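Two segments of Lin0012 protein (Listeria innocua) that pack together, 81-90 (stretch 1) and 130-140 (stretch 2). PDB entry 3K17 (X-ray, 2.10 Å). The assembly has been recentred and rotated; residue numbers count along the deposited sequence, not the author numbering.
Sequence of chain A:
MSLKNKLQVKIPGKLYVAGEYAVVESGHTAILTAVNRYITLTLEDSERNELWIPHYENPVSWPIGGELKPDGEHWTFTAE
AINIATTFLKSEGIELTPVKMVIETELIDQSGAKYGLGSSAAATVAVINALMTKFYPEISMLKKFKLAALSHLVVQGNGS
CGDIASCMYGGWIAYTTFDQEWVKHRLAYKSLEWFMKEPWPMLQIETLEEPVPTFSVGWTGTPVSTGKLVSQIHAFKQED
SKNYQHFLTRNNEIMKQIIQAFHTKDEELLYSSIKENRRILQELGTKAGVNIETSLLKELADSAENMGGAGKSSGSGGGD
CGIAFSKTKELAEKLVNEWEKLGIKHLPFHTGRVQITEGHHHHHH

Stretch 1, residues 81-90: AINIATTFLK
Stretch 2, residues 130-140: ALMTKFYPEIS

Stretch 1 is helical throughout, part of a longer helix. Stretch 2 is helical from Ala130 to Phe135, then leaves the helix through a turn. The two helices run in roughly the same direction, with a signed crossing angle of -28° and a closest axial approach of 10.6 Å. The register is set by Ala85 CA to Leu131 CA, 7.1 Å, and Leu89 CA to Tyr136 CA, 7.5 Å. No hydrogen bond crosses the interface. Apolar packing holds it together, burying 366 Å² summed over both sides.

Ala130 begins stretch 2 but does not reach stretch 1. Leu131 points toward it, with chi1 m and chi2 t. Leu131 CD1 lies 3.7 Å from Ala85 CB and 4.3 Å from Ile82 CG1. The single methyl of Ala85 leaves room for this close approach. Ile82 is also m, t and sits sideways to the partner.

Met132, a selenomethionine, starts sideways, but its end comes nearer. Chi1 and chi2 are both m, and chi3 is 95°. Met132 CE is 4.0 Å from Ala85 CB and 3.7 Å from Leu89 CD2. Met132 SE is 3.9 Å from Phe88 CD2 and 5.0 Å from the Phe88 ring centroid, in an oblique approach. The flexible, unbranched chain can thus touch three residues.

Thr133 and Lys134 are out of reach of stretch 1 and partly exposed, as suits polar side chains. The Phe135 N to Leu131 O hydrogen bond, 2.8 Å, belongs to this last helical turn. Phe135 starts toward stretch 1, but its ring leads away; chi1 is m and chi2 -76°. Phe135 CB meets Leu89 CD1 at 3.7 Å. Leu89, m and t, has the largest covered area of any residue here, 80 Å².

Tyr136 is the first residue to leave helical geometry, with phi/psi -158/60. Its chi1 is t and chi2 64°. Tyr136 CB packs 3.7 Å from Leu89 CD2. Tyr136 CD2 lies 3.7 Å from Phe88 CE2, at the edge of the Phe88 ring. The two rings have centroids 5.8 Å apart and planes at 68°. Phe88 has chi1 t and chi2 71°, and its broad ring also reaches Met132 and Ile139.

A type I turn runs from Tyr136 to Ile139, with Ile139 N to Tyr136 O at 3.2 Å. Pro137 (-55/-25) and Glu138 (-73/-19) occupy its exposed middle. The turn brings Ile139 back toward stretch 1. With both chi angles t, its extended chain places Ile139 CD1 3.6 Å from Phe88 CE2. Ser140, chi1 p, caps the following helix.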

ATOM      1  N   ALA A  81      18.469  19.238   9.522  1.00 12.54           N
ATOM      2  CA  ALA A  81      19.327  20.156  10.269  1.00 12.64           C
ATOM      3  C   ALA A  81      18.506  20.849  11.356  1.00 12.50           C
ATOM      4  O   ALA A  81      18.970  21.028  12.470  1.00 13.31           O
ATOM      5  CB  ALA A  81      19.938  21.179   9.335  1.00  9.53           C
ATOM      6  N   ILE A  82      17.274  21.229  11.023  1.00 14.46           N
ATOM      7  CA  ILE A  82      16.387  21.880  11.981  1.00 12.89           C
ATOM      8  C   ILE A  82      16.018  20.914  13.113  1.00 16.18           C
ATOM      9  O   ILE A  82      15.976  21.293  14.287  1.00 15.60           O
ATOM     10  CB  ILE A  82      15.089  22.373  11.275  1.00 14.14           C
ATOM     11  CG1 ILE A  82      15.409  23.585  10.404  1.00 11.63           C
ATOM     12  CG2 ILE A  82      14.011  22.708  12.302  1.00 15.28           C
ATOM     13  CD1 ILE A  82      14.258  24.028   9.511  1.00 19.43           C
ATOM     14  N   ASN A  83      15.759  19.660  12.756  1.00 14.54           N
ATOM     15  CA  ASN A  83      15.383  18.656  13.746  1.00 15.96           C
ATOM     16  C   ASN A  83      16.531  18.337  14.707  1.00 16.18           C
ATOM     17  O   ASN A  83      16.339  18.276  15.924  1.00 15.24           O
ATOM     18  CB  ASN A  83      14.895  17.386  13.035  1.00 15.34           C
ATOM     19  CG  ASN A  83      13.533  17.585  12.360  1.00 20.08           C
ATOM     20  OD1 ASN A  83      13.224  16.969  11.326  1.00 18.02           O
ATOM     21  ND2 ASN A  83      12.714  18.447  12.947  1.00 14.95           N
ATOM     22  N   ILE A  84      17.727  18.140  14.172  1.00 15.40           N
ATOM     23  CA  ILE A  84      18.858  17.838  15.030  1.00 17.14           C
ATOM     24  C   ILE A  84      19.225  19.057  15.887  1.00 16.84           C
ATOM     25  O   ILE A  84      19.600  18.909  17.045  1.00 15.79           O
ATOM     26  CB  ILE A  84      20.083  17.387  14.207  1.00 17.53           C
ATOM     27  CG1 ILE A  84      21.140  16.790  15.135  1.00 18.61           C
ATOM     28  CG2 ILE A  84      20.663  18.570  13.442  1.00 20.94           C
ATOM     29  CD1 ILE A  84      22.344  16.227  14.401  1.00 19.61           C
ATOM     30  N   ALA A  85      19.103  20.260  15.331  1.00 17.03           N
ATOM     31  CA  ALA A  85      19.430  21.462  16.101  1.00 17.78           C
ATOM     32  C   ALA A  85      18.426  21.601  17.249  1.00 19.25           C
ATOM     33  O   ALA A  85      18.782  21.953  18.378  1.00 18.30           O
ATOM     34  CB  ALA A  85      19.383  22.683  15.213  1.00 16.71           C
ATOM     35  N   THR A  86      17.169  21.308  16.947  1.00 17.32           N
ATOM     36  CA  THR A  86      16.099  21.374  17.925  1.00 17.56           C
ATOM     37  C   THR A  86      16.339  20.386  19.065  1.00 18.66           C
ATOM     38  O   THR A  86      16.167  20.726  20.232  1.00 19.86           O
ATOM     39  CB  THR A  86      14.736  21.073  17.254  1.00 16.78           C
ATOM     40  OG1 THR A  86      14.383  22.163  16.390  1.00 15.20           O
ATOM     41  CG2 THR A  86      13.655  20.860  18.294  1.00 13.98           C
ATOM     42  N   THR A  87      16.721  19.160  18.721  1.00 20.10           N
ATOM     43  CA  THR A  87      16.989  18.144  19.725  1.00 20.20           C
ATOM     44  C   THR A  87      18.202  18.550  20.568  1.00 21.36           C
ATOM     45  O   THR A  87      18.240  18.294  21.774  1.00 19.58           O
ATOM     46  CB  THR A  87      17.251  16.770  19.079  1.00 20.45           C
ATOM     47  OG1 THR A  87      16.033  16.282  18.502  1.00 18.76           O
ATOM     48  CG2 THR A  87      17.762  15.760  20.121  1.00 18.84           C
ATOM     49  N   PHE A  88      19.189  19.179  19.934  1.00 19.90           N
ATOM     50  CA  PHE A  88      20.373  19.613  20.666  1.00 20.45           C
ATOM     51  C   PHE A  88      20.019  20.738  21.641  1.00 20.93           C
ATOM     52  O   PHE A  88      20.418  20.707  22.801  1.00 23.34           O
ATOM     53  CB  PHE A  88      21.465  20.111  19.721  1.00 21.02           C
ATOM     54  CG  PHE A  88      22.654  20.694  20.438  1.00 22.41           C
ATOM     55  CD1 PHE A  88      23.524  19.871  21.152  1.00 22.58           C
ATOM     56  CD2 PHE A  88      22.867  22.062  20.453  1.00 21.70           C
ATOM     57  CE1 PHE A  88      24.586  20.408  21.877  1.00 23.96           C
ATOM     58  CE2 PHE A  88      23.926  22.611  21.175  1.00 26.27           C
ATOM     59  CZ  PHE A  88      24.788  21.777  21.891  1.00 23.60           C
ATOM     60  N   LEU A  89      19.269  21.727  21.167  1.00 20.98           N
ATOM     61  CA  LEU A  89      18.879  22.849  22.010  1.00 22.05           C
ATOM     62  C   LEU A  89      18.054  22.401  23.216  1.00 24.14           C
ATOM     63  O   LEU A  89      18.204  22.938  24.312  1.00 24.88           O
ATOM     64  CB  LEU A  89      18.111  23.890  21.191  1.00 20.99           C
ATOM     65  CG  LEU A  89      18.943  24.655  20.152  1.00 20.11           C
ATOM     66  CD1 LEU A  89      18.038  25.521  19.293  1.00 17.09           C
ATOM     67  CD2 LEU A  89      19.988  25.512  20.858  1.00 20.98           C
ATOM     68  N   LYS A  90      17.184  21.420  23.028  1.00 23.27           N
ATOM     69  CA  LYS A  90      16.390  20.950  24.149  1.00 24.85           C
ATOM     70  C   LYS A  90      17.269  20.233  25.169  1.00 25.94           C
ATOM     71  O   LYS A  90      16.994  20.281  26.366  1.00 28.66           O
ATOM     72  CB  LYS A  90      15.286  20.014  23.678  1.00 24.44           C
ATOM     73  CG  LYS A  90      14.131  20.706  22.982  1.00 28.38           C
ATOM     74  CD  LYS A  90      13.072  19.678  22.634  1.00 31.13           C
ATOM     75  CE  LYS A  90      11.807  20.321  22.130  1.00 31.76           C
ATOM     76  NZ  LYS A  90      10.720  19.307  22.031  1.00 35.72           N
ATOM     77  N   ALA A 130      22.561  29.463  11.749  1.00 16.96           N
ATOM     78  CA  ALA A 130      21.465  30.380  12.039  1.00 17.62           C
ATOM     79  C   ALA A 130      20.767  30.073  13.366  1.00 18.02           C
ATOM     80  O   ALA A 130      20.473  30.982  14.133  1.00 21.06           O
ATOM     81  CB  ALA A 130      20.445  30.363  10.903  1.00 17.02           C
ATOM     82  N   LEU A 131      20.499  28.802  13.645  1.00 19.78           N
ATOM     83  CA  LEU A 131      19.809  28.447  14.883  1.00 18.83           C
ATOM     84  C   LEU A 131      20.711  28.535  16.108  1.00 20.68           C
ATOM     85  O   LEU A 131      20.241  28.857  17.201  1.00 19.78           O
ATOM     86  CB  LEU A 131      19.190  27.043  14.786  1.00 17.96           C
ATOM     87  CG  LEU A 131      17.996  26.928  13.815  1.00 19.56           C
ATOM     88  CD1 LEU A 131      17.560  25.483  13.663  1.00 15.71           C
ATOM     89  CD2 LEU A 131      16.848  27.778  14.326  1.00 18.43           C
HETATM   90  N   MSE A 132      21.996  28.236  15.943  1.00 20.60           N
HETATM   91  CA  MSE A 132      22.908  28.329  17.069  1.00 22.49           C
HETATM   92  C   MSE A 132      23.156  29.798  17.406  1.00 22.64           C
HETATM   93  O   MSE A 132      23.163  30.176  18.578  1.00 23.79           O
HETATM   94  CB  MSE A 132      24.232  27.625  16.773  1.00 22.46           C
HETATM   95  CG  MSE A 132      24.132  26.102  16.684  1.00 24.61           C
HETATM   96 SE   MSE A 132      23.298  25.240  18.208  1.00 35.40          SE
HETATM   97  CE  MSE A 132      21.470  25.131  17.533  1.00 28.91           C
ATOM     98  N   THR A 133      23.344  30.630  16.388  1.00 21.97           N
ATOM     99  CA  THR A 133      23.582  32.051  16.626  1.00 24.17           C
ATOM    100  C   THR A 133      22.371  32.642  17.351  1.00 25.17           C
ATOM    101  O   THR A 133      22.510  33.468  18.255  1.00 25.19           O
ATOM    102  CB  THR A 133      23.800  32.829  15.305  1.00 24.37           C
ATOM    103  OG1 THR A 133      24.964  32.332  14.636  1.00 24.15           O
ATOM    104  CG2 THR A 133      23.999  34.319  15.586  1.00 26.26           C
ATOM    105  N   LYS A 134      21.188  32.186  16.963  1.00 24.36           N
ATOM    106  CA  LYS A 134      19.934  32.653  17.538  1.00 24.34           C
ATOM    107  C   LYS A 134      19.599  32.112  18.930  1.00 26.16           C
ATOM    108  O   LYS A 134      19.081  32.849  19.768  1.00 27.72           O
ATOM    109  CB  LYS A 134      18.783  32.307  16.582  1.00 25.12           C
ATOM    110  CG  LYS A 134      17.391  32.613  17.109  1.00 24.30           C
ATOM    111  CD  LYS A 134      17.153  34.111  17.248  1.00 27.40           C
ATOM    112  CE  LYS A 134      15.721  34.395  17.687  1.00 29.64           C
ATOM    113  NZ  LYS A 134      15.461  35.855  17.837  1.00 30.21           N
ATOM    114  N   PHE A 135      19.898  30.841  19.186  1.00 24.88           N
ATOM    115  CA  PHE A 135      19.542  30.231  20.468  1.00 24.95           C
ATOM    116  C   PHE A 135      20.663  29.782  21.409  1.00 25.32           C
ATOM    117  O   PHE A 135      20.418  29.588  22.595  1.00 25.41           O
ATOM    118  CB  PHE A 135      18.622  29.028  20.220  1.00 21.99           C
ATOM    119  CG  PHE A 135      17.306  29.382  19.577  1.00 21.30           C
ATOM    120  CD1 PHE A 135      16.291  29.982  20.319  1.00 21.68           C
ATOM    121  CD2 PHE A 135      17.088  29.129  18.221  1.00 20.50           C
ATOM    122  CE1 PHE A 135      15.078  30.328  19.723  1.00 21.96           C
ATOM    123  CE2 PHE A 135      15.875  29.472  17.612  1.00 17.50           C
ATOM    124  CZ  PHE A 135      14.871  30.071  18.363  1.00 20.40           C
ATOM    125  N   TYR A 136      21.872  29.610  20.891  1.00 26.74           N
ATOM    126  CA  TYR A 136      22.987  29.133  21.708  1.00 28.80           C
ATOM    127  C   TYR A 136      24.292  29.555  21.032  1.00 28.14           C
ATOM    128  O   TYR A 136      25.127  28.718  20.689  1.00 29.50           O
ATOM    129  CB  TYR A 136      22.901  27.606  21.802  1.00 31.81           C
ATOM    130  CG  TYR A 136      23.812  26.945  22.811  1.00 34.51           C
ATOM    131  CD1 TYR A 136      23.669  27.184  24.176  1.00 38.16           C
ATOM    132  CD2 TYR A 136      24.792  26.046  22.399  1.00 37.13           C
ATOM    133  CE1 TYR A 136      24.485  26.535  25.113  1.00 39.58           C
ATOM    134  CE2 TYR A 136      25.607  25.395  23.319  1.00 39.51           C
ATOM    135  CZ  TYR A 136      25.451  25.644  24.673  1.00 40.76           C
ATOM    136  OH  TYR A 136      26.273  25.011  25.576  1.00 41.38           O
ATOM    137  N   PRO A 137      24.489  30.873  20.859  1.00 27.79           N
ATOM    138  CA  PRO A 137      25.668  31.467  20.221  1.00 28.13           C
ATOM    139  C   PRO A 137      27.050  31.122  20.767  1.00 29.80           C
ATOM    140  O   PRO A 137      28.037  31.190  20.028  1.00 28.85           O
ATOM    141  CB  PRO A 137      25.375  32.967  20.284  1.00 28.22           C
ATOM    142  CG  PRO A 137      24.560  33.098  21.529  1.00 29.33           C
ATOM    143  CD  PRO A 137      23.623  31.920  21.437  1.00 26.11           C
ATOM    144  N   GLU A 138      27.133  30.748  22.041  1.00 29.61           N
ATOM    145  CA  GLU A 138      28.430  30.424  22.628  1.00 32.54           C
ATOM    146  C   GLU A 138      29.007  29.092  22.143  1.00 31.81           C
ATOM    147  O   GLU A 138      30.210  28.856  22.264  1.00 30.54           O
ATOM    148  CB  GLU A 138      28.338  30.398  24.159  1.00 34.14           C
ATOM    149  CG  GLU A 138      27.387  29.346  24.710  1.00 37.86           C
ATOM    150  CD  GLU A 138      26.076  29.940  25.208  1.00 42.64           C
ATOM    151  OE1 GLU A 138      25.400  30.657  24.431  1.00 40.31           O
ATOM    152  OE2 GLU A 138      25.726  29.682  26.383  1.00 43.82           O
ATOM    153  N   ILE A 139      28.156  28.230  21.591  1.00 29.53           N
ATOM    154  CA  ILE A 139      28.597  26.917  21.119  1.00 28.06           C
ATOM    155  C   ILE A 139      29.842  26.996  20.239  1.00 26.20           C
ATOM    156  O   ILE A 139      30.022  27.947  19.487  1.00 27.00           O
ATOM    157  CB  ILE A 139      27.465  26.193  20.342  1.00 27.81           C
ATOM    158  CG1 ILE A 139      27.828  24.719  20.158  1.00 27.31           C
ATOM    159  CG2 ILE A 139      27.231  26.875  18.993  1.00 28.90           C
ATOM    160  CD1 ILE A 139      26.779  23.910  19.410  1.00 30.14           C
ATOM    161  N   SER A 140      30.700  25.989  20.339  1.00 24.07           N
ATOM    162  CA  SER A 140      31.936  25.964  19.563  1.00 24.64           C
ATOM    163  C   SER A 140      31.691  25.614  18.104  1.00 25.68           C
ATOM    164  O   SER A 140      30.695  24.967  17.766  1.00 22.73           O
ATOM    165  CB  SER A 140      32.903  24.939  20.144  1.00 22.40           C
ATOM    166  OG  SER A 140      32.396  23.630  19.967  1.00 24.23           O
TER